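PDB 5I4A: protein argonaute from Marinitoga piezophila, which uses short guide RNAs with a 5'-hydroxyl end to bind complementary DNA or RNA targets and cleave them. Local coordinates for residues H130-K134 with K239-L244; L489-E493 with I528-F532. All coordinates share one frame. Residue numbers count along the deposited sequence, not the author numbering.

In the fold
The two contacts belong to different lobes of the protein. Interaction 1 joins linker L1 to linker L2 within the PAZ lobe, and interaction 2 packs two helices of the PIWI domain against each other. Their centres lie 44 Å apart and their nearest atoms about 25 Å apart, so they do not touch. Each bears differently on the nucleic-acid machinery. In interaction 1 the strand 130-134 also reaches the guide RNA, through K134. Interaction 2 stays about 15 Å from the RNA at its nearest atom but sits beside the inferred active site: the side chain of L489 is about 4 Å from that of E485, and L492 about 10 Å from D449.

Interaction 1: residues H130-K134 with K239-L244. With nucleotides of chain B.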
loop_
_atom_site.group_PDB
_atom_site.type_symbol
_atom_site.label_atom_id
_atom_site.label_comp_id
_atom_site.label_asym_id
_atom_site.label_seq_id
_atom_site.Cartn_x
_atom_site.Cartn_y
_atom_site.Cartn_z
ATOM N N HIS A 130 -14.141 19.617 -3.232
ATOM C CA HIS A 130 -15.214 19.116 -2.385
ATOM C C HIS A 130 -14.635 18.600 -1.073
ATOM O O HIS A 130 -13.801 17.688 -1.074
ATOM C CB HIS A 130 -15.980 17.999 -3.089
ATOM C CG HIS A 130 -16.652 18.420 -4.360
ATOM N ND1 HIS A 130 -18.009 18.643 -4.445
ATOM C CD2 HIS A 130 -16.157 18.637 -5.601
ATOM C CE1 HIS A 130 -18.320 18.989 -5.681
ATOM N NE2 HIS A 130 -17.215 18.993 -6.403
ATOM N N LEU A 131 -15.074 19.184 0.041
ATOM C CA LEU A 131 -14.757 18.616 1.342
ATOM C C LEU A 131 -15.294 17.194 1.412
ATOM O O LEU A 131 -16.454 16.939 1.085
ATOM C CB LEU A 131 -15.352 19.477 2.459
ATOM C CG LEU A 131 -15.314 18.961 3.901
ATOM C CD1 LEU A 131 -13.909 18.571 4.329
ATOM C CD2 LEU A 131 -15.881 20.013 4.843
ATOM N N THR A 132 -14.438 16.260 1.814
ATOM C CA THR A 132 -14.766 14.844 1.790
ATOM C C THR A 132 -14.463 14.226 3.146
ATOM O O THR A 132 -13.539 14.646 3.848
ATOM C CB THR A 132 -13.983 14.119 0.672
ATOM O OG1 THR A 132 -14.243 14.759 -0.583
ATOM C CG2 THR A 132 -14.384 12.655 0.569
ATOM N N TYR A 133 -15.267 13.231 3.516
ATOM C CA TYR A 133 -15.062 12.463 4.737
ATOM C C TYR A 133 -15.063 10.981 4.400
ATOM O O TYR A 133 -16.016 10.479 3.794
ATOM C CB TYR A 133 -16.149 12.764 5.777
ATOM C CG TYR A 133 -16.019 14.118 6.439
ATOM C CD1 TYR A 133 -15.082 14.331 7.441
ATOM C CD2 TYR A 133 -16.844 15.176 6.077
ATOM C CE1 TYR A 133 -14.961 15.560 8.058
ATOM C CE2 TYR A 133 -16.731 16.411 6.689
ATOM C CZ TYR A 133 -15.789 16.596 7.679
ATOM O OH TYR A 133 -15.674 17.824 8.291
ATOM N N LYS A 134 -13.993 10.289 4.780
ATOM C CA LYS A 134 -13.908 8.842 4.657
ATOM C C LYS A 134 -14.208 8.213 6.010
ATOM O O LYS A 134 -13.631 8.612 7.028
ATOM C CB LYS A 134 -12.529 8.405 4.161
ATOM C CG LYS A 134 -12.332 6.901 4.195
ATOM C CD LYS A 134 -11.233 6.450 3.250
ATOM C CE LYS A 134 -11.018 4.948 3.361
ATOM N NZ LYS A 134 -10.196 4.411 2.246
ATOM N N LYS A 239 -14.848 20.728 11.774
ATOM C CA LYS A 239 -16.192 20.870 11.225
ATOM C C LYS A 239 -17.035 19.609 11.371
ATOM O O LYS A 239 -18.205 19.622 10.981
ATOM C CB LYS A 239 -16.125 21.265 9.747
ATOM C CG LYS A 239 -16.203 22.763 9.492
ATOM C CD LYS A 239 -15.892 23.085 8.039
ATOM C CE LYS A 239 -17.049 23.796 7.362
ATOM N NZ LYS A 239 -16.839 23.888 5.891
ATOM N N ILE A 240 -16.470 18.531 11.924
ATOM C CA ILE A 240 -17.204 17.264 12.010
ATOM C C ILE A 240 -18.524 17.398 12.758
ATOM O O ILE A 240 -19.553 16.933 12.235
ATOM C CB ILE A 240 -16.299 16.172 12.608
ATOM C CG1 ILE A 240 -15.169 15.822 11.642
ATOM C CG2 ILE A 240 -17.114 14.935 12.960
ATOM C CD1 ILE A 240 -14.256 14.725 12.147
ATOM N N PRO A 241 -18.587 17.990 13.963
ATOM C CA PRO A 241 -19.869 17.999 14.690
ATOM C C PRO A 241 -20.997 18.685 13.939
ATOM O O PRO A 241 -22.127 18.181 13.938
ATOM C CB PRO A 241 -19.524 18.734 15.992
ATOM C CG PRO A 241 -18.059 18.550 16.157
ATOM C CD PRO A 241 -17.509 18.597 14.768
ATOM N N LYS A 242 -20.727 19.819 13.293
ATOM C CA LYS A 242 -21.788 20.536 12.595
ATOM C C LYS A 242 -22.067 19.934 11.221
ATOM O O LYS A 242 -23.221 19.648 10.885
ATOM C CB LYS A 242 -21.424 22.016 12.468
ATOM C CG LYS A 242 -22.471 22.839 11.746
ATOM C CD LYS A 242 -22.250 24.327 11.949
ATOM C CE LYS A 242 -23.404 25.121 11.364
ATOM N NZ LYS A 242 -24.714 24.572 11.815
ATOM N N THR A 243 -21.020 19.734 10.416
ATOM C CA THR A 243 -21.215 19.263 9.047
ATOM C C THR A 243 -21.808 17.858 9.020
ATOM O O THR A 243 -22.642 17.545 8.162
ATOM C CB THR A 243 -19.886 19.306 8.287
ATOM O OG1 THR A 243 -19.389 20.649 8.276
ATOM C CG2 THR A 243 -20.064 18.829 6.851
ATOM N N LEU A 244 -21.401 17.000 9.954
ATOM C CA LEU A 244 -21.895 15.630 10.026
ATOM C C LEU A 244 -22.932 15.446 11.128
ATOM O O LEU A 244 -23.054 14.350 11.683
ATOM C CB LEU A 244 -20.731 14.661 10.224
ATOM C CG LEU A 244 -19.622 14.715 9.175
ATOM C CD1 LEU A 244 -18.584 13.643 9.447
ATOM C CD2 LEU A 244 -20.201 14.568 7.774
ATOM P P C B 9 -9.271 5.155 -1.333
ATOM O OP1 C B 9 -9.744 5.845 -0.107
ATOM O OP2 C B 9 -7.969 5.541 -1.933
ATOM O "O5'" C B 9 -9.246 3.589 -1.040
ATOM C "C5'" C B 9 -10.364 2.947 -0.446
ATOM C "C4'" C B 9 -10.762 1.699 -1.192
ATOM O "O4'" C B 9 -10.476 1.865 -2.604
ATOM C "C3'" C B 9 -10.023 0.426 -0.809
ATOM O "O3'" C B 9 -10.565 -0.196 0.346
ATOM C "C2'" C B 9 -10.151 -0.423 -2.066
ATOM O "O2'" C B 9 -11.438 -1.018 -2.138
ATOM C "C1'" C B 9 -10.052 0.639 -3.160
#
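A single aromatic ring carries most of this contact: Y133 touches four of the six residues of 239-244, and no hydrogen bond crosses between the two segments. L244 covers one face of the ring, its CD1 lying 4.0 Å from the centroid of Y133 and 10° off the normal, a CH-pi contact, while L244 CD2 is 3.8 Å from Y133 CD2. I240 CG1 meets Y133 CE1 obliquely at 3.6 Å, and T243 CG2 comes within 4.1 Å of Y133 CE2. The ring thus lies along one short helical turn, closed by T243 N to K239 O (2.9 Å) and L244 N to I240 O (2.9 Å), which brings I240, T243 and L244 to the tyrosine together. The phenol oxygen is hydrogen-bonded to the carbonyl of G236, just ahead in linker L2. Strand 127-140, from linker L1, runs between strands 111-120 and 143-156 of a large antiparallel sheet, and I148 of the latter touches Y133, I240 and L244, extending the apolar patch. Residue alternation along the strand sets its two faces to different tasks. L131 and Y133 point toward the linker L2 turn. K134 instead extends to the guide RNA, where its NZ donates a hydrogen bond of 2.8 Å to OP1 of cytidine 9 of chain B; NZ also forms a salt bridge with the phosphate of another guide nucleotide. At the margin, the side chain of K239 passes Y133, its CB 3.8 Å from Y133 OH, and its NZ ends 4.1 Å from L131 CD2, where the ammonium is paired with E117 of the neighbouring strand.

Interaction 2: residues L489-E493 with I528-F532; sequences LDILE and IIKNF
F532 lays one face of its ring over E493, with E493 CB 3.7 Å from the ring centroid and only 6° off the normal, a CH-pi contact; E493 CA is 3.6 Å from F532 CE1. The phenylalanine adopts chi1 p (74°) with chi2 69°, which swings the ring across to the facing helix from the last residue of its own. Both segments are helical, running in nearly the same direction with axes 10.8 Å apart at closest approach and a crossing angle of -24°. In register, L489 faces I529 (CA to CA 7.5 Å) and E493 faces F532 (6.9 Å). Helix 485-507 and helix 526-532 belong to the RNase H fold of the PIWI domain: the first follows strand 472-482 and leads to strand 513-519, and the second connects that strand to the parallel strand 539-546. Helix 485-507 also carries E485, an inferred active-site residue, one turn before L489. L489, with chi1 between wells at -92°, enters the gap between the helices: its CD2 comes tightly to I529 CG1 (3.2 Å) and lies 4.0 Å from F532 CE2, while its CD1 is 4.1 Å from I528 CG2. L492 (t, t) supplies CD2 at 3.8 Å from F532 CZ and CD1 at 4.3 Å from I529 CD1, so both leucines meet the ring at its edge. The backbone hydrogen bond from E493 N to L489 O (3.0 Å) spans the turn 489-493, whereas that from F532 N to I528 O is weak at 3.4 Å. E524 and D525, just before the second helix, also touch L489.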
loop_
_atom_site.group_PDB
_atom_site.type_symbol
_atom_site.label_atom_id
_atom_site.label_comp_id
_atom_site.label_asym_id
_atom_site.label_seq_id
_atom_site.Cartn_x
_atom_site.Cartn_y
_atom_site.Cartn_z
ATOM N N LEU A 489 -5.094 -22.849 0.061
ATOM C CA LEU A 489 -4.423 -23.096 1.334
ATOM C C LEU A 489 -3.421 -24.235 1.255
ATOM O O LEU A 489 -2.471 -24.272 2.047
ATOM C CB LEU A 489 -5.473 -23.387 2.403
ATOM C CG LEU A 489 -6.086 -22.304 3.315
ATOM C CD1 LEU A 489 -7.370 -22.827 3.814
ATOM C CD2 LEU A 489 -5.166 -22.061 4.458
ATOM N N ASP A 490 -3.597 -25.148 0.304
ATOM C CA ASP A 490 -2.563 -26.151 0.066
ATOM C C ASP A 490 -1.271 -25.490 -0.397
ATOM O O ASP A 490 -0.196 -25.706 0.184
ATOM C CB ASP A 490 -3.028 -27.181 -0.967
ATOM C CG ASP A 490 -4.093 -28.121 -0.429
ATOM O OD1 ASP A 490 -4.193 -28.288 0.811
ATOM O OD2 ASP A 490 -4.825 -28.710 -1.248
ATOM N N ILE A 491 -1.372 -24.630 -1.411
ATOM C CA ILE A 491 -0.198 -23.948 -1.940
ATOM C C ILE A 491 0.426 -23.053 -0.877
ATOM O O ILE A 491 1.654 -22.970 -0.761
ATOM C CB ILE A 491 -0.564 -23.155 -3.209
ATOM C CG1 ILE A 491 -1.028 -24.101 -4.318
ATOM C CG2 ILE A 491 0.626 -22.336 -3.694
ATOM C CD1 ILE A 491 0.076 -24.982 -4.867
ATOM N N LEU A 492 -0.409 -22.367 -0.090
ATOM C CA LEU A 492 0.095 -21.557 1.018
ATOM C C LEU A 492 0.979 -22.391 1.934
ATOM O O LEU A 492 2.102 -21.996 2.269
ATOM C CB LEU A 492 -1.076 -20.958 1.804
ATOM C CG LEU A 492 -0.905 -19.763 2.757
ATOM C CD1 LEU A 492 -2.264 -19.357 3.307
ATOM C CD2 LEU A 492 0.065 -20.015 3.911
ATOM N N GLU A 493 0.476 -23.553 2.355
ATOM C CA GLU A 493 1.264 -24.440 3.202
ATOM C C GLU A 493 2.572 -24.829 2.526
ATOM O O GLU A 493 3.628 -24.846 3.166
ATOM C CB GLU A 493 0.445 -25.682 3.549
ATOM C CG GLU A 493 1.244 -26.805 4.184
ATOM C CD GLU A 493 0.367 -27.974 4.592
ATOM O OE1 GLU A 493 0.909 -28.985 5.086
ATOM O OE2 GLU A 493 -0.867 -27.878 4.420
ATOM N N ILE A 528 -7.277 -24.219 9.732
ATOM C CA ILE A 528 -6.389 -24.973 8.850
ATOM C C ILE A 528 -4.997 -24.355 8.852
ATOM O O ILE A 528 -3.988 -25.051 9.020
ATOM C CB ILE A 528 -6.972 -25.035 7.427
ATOM C CG1 ILE A 528 -8.282 -25.825 7.409
ATOM C CG2 ILE A 528 -5.959 -25.637 6.464
ATOM C CD1 ILE A 528 -8.100 -27.323 7.536
ATOM N N ILE A 529 -4.924 -23.034 8.661
ATOM C CA ILE A 529 -3.640 -22.340 8.731
ATOM C C ILE A 529 -2.993 -22.579 10.085
ATOM O O ILE A 529 -1.839 -23.016 10.173
ATOM C CB ILE A 529 -3.816 -20.835 8.458
ATOM C CG1 ILE A 529 -4.766 -20.607 7.295
ATOM C CG2 ILE A 529 -2.485 -20.189 8.137
ATOM C CD1 ILE A 529 -4.794 -19.191 6.767
ATOM N N LYS A 530 -3.750 -22.328 11.160
ATOM C CA LYS A 530 -3.231 -22.427 12.521
ATOM C C LYS A 530 -2.471 -23.729 12.750
ATOM O O LYS A 530 -1.405 -23.735 13.376
ATOM C CB LYS A 530 -4.392 -22.312 13.511
ATOM C CG LYS A 530 -4.040 -21.682 14.841
ATOM C CD LYS A 530 -4.974 -22.165 15.935
ATOM C CE LYS A 530 -4.193 -22.599 17.166
ATOM N NZ LYS A 530 -3.073 -23.519 16.803
ATOM N N ASN A 531 -2.994 -24.841 12.229
ATOM C CA ASN A 531 -2.403 -26.143 12.517
ATOM C C ASN A 531 -1.106 -26.360 11.743
ATOM O O ASN A 531 -0.083 -26.735 12.328
ATOM C CB ASN A 531 -3.407 -27.254 12.210
ATOM C CG ASN A 531 -2.782 -28.634 12.272
ATOM O OD1 ASN A 531 -2.532 -29.169 13.353
ATOM N ND2 ASN A 531 -2.526 -29.219 11.109
ATOM N N PHE A 532 -1.122 -26.138 10.422
ATOM C CA PHE A 532 0.071 -26.465 9.645
ATOM C C PHE A 532 1.189 -25.450 9.843
ATOM O O PHE A 532 2.335 -25.740 9.483
ATOM C CB PHE A 532 -0.259 -26.634 8.147
ATOM C CG PHE A 532 -0.535 -25.345 7.392
ATOM C CD1 PHE A 532 0.471 -24.418 7.133
ATOM C CD2 PHE A 532 -1.794 -25.107 6.862
ATOM C CE1 PHE A 532 0.210 -23.258 6.428
ATOM C CE2 PHE A 532 -2.058 -23.954 6.145
ATOM C CZ PHE A 532 -1.056 -23.027 5.929
#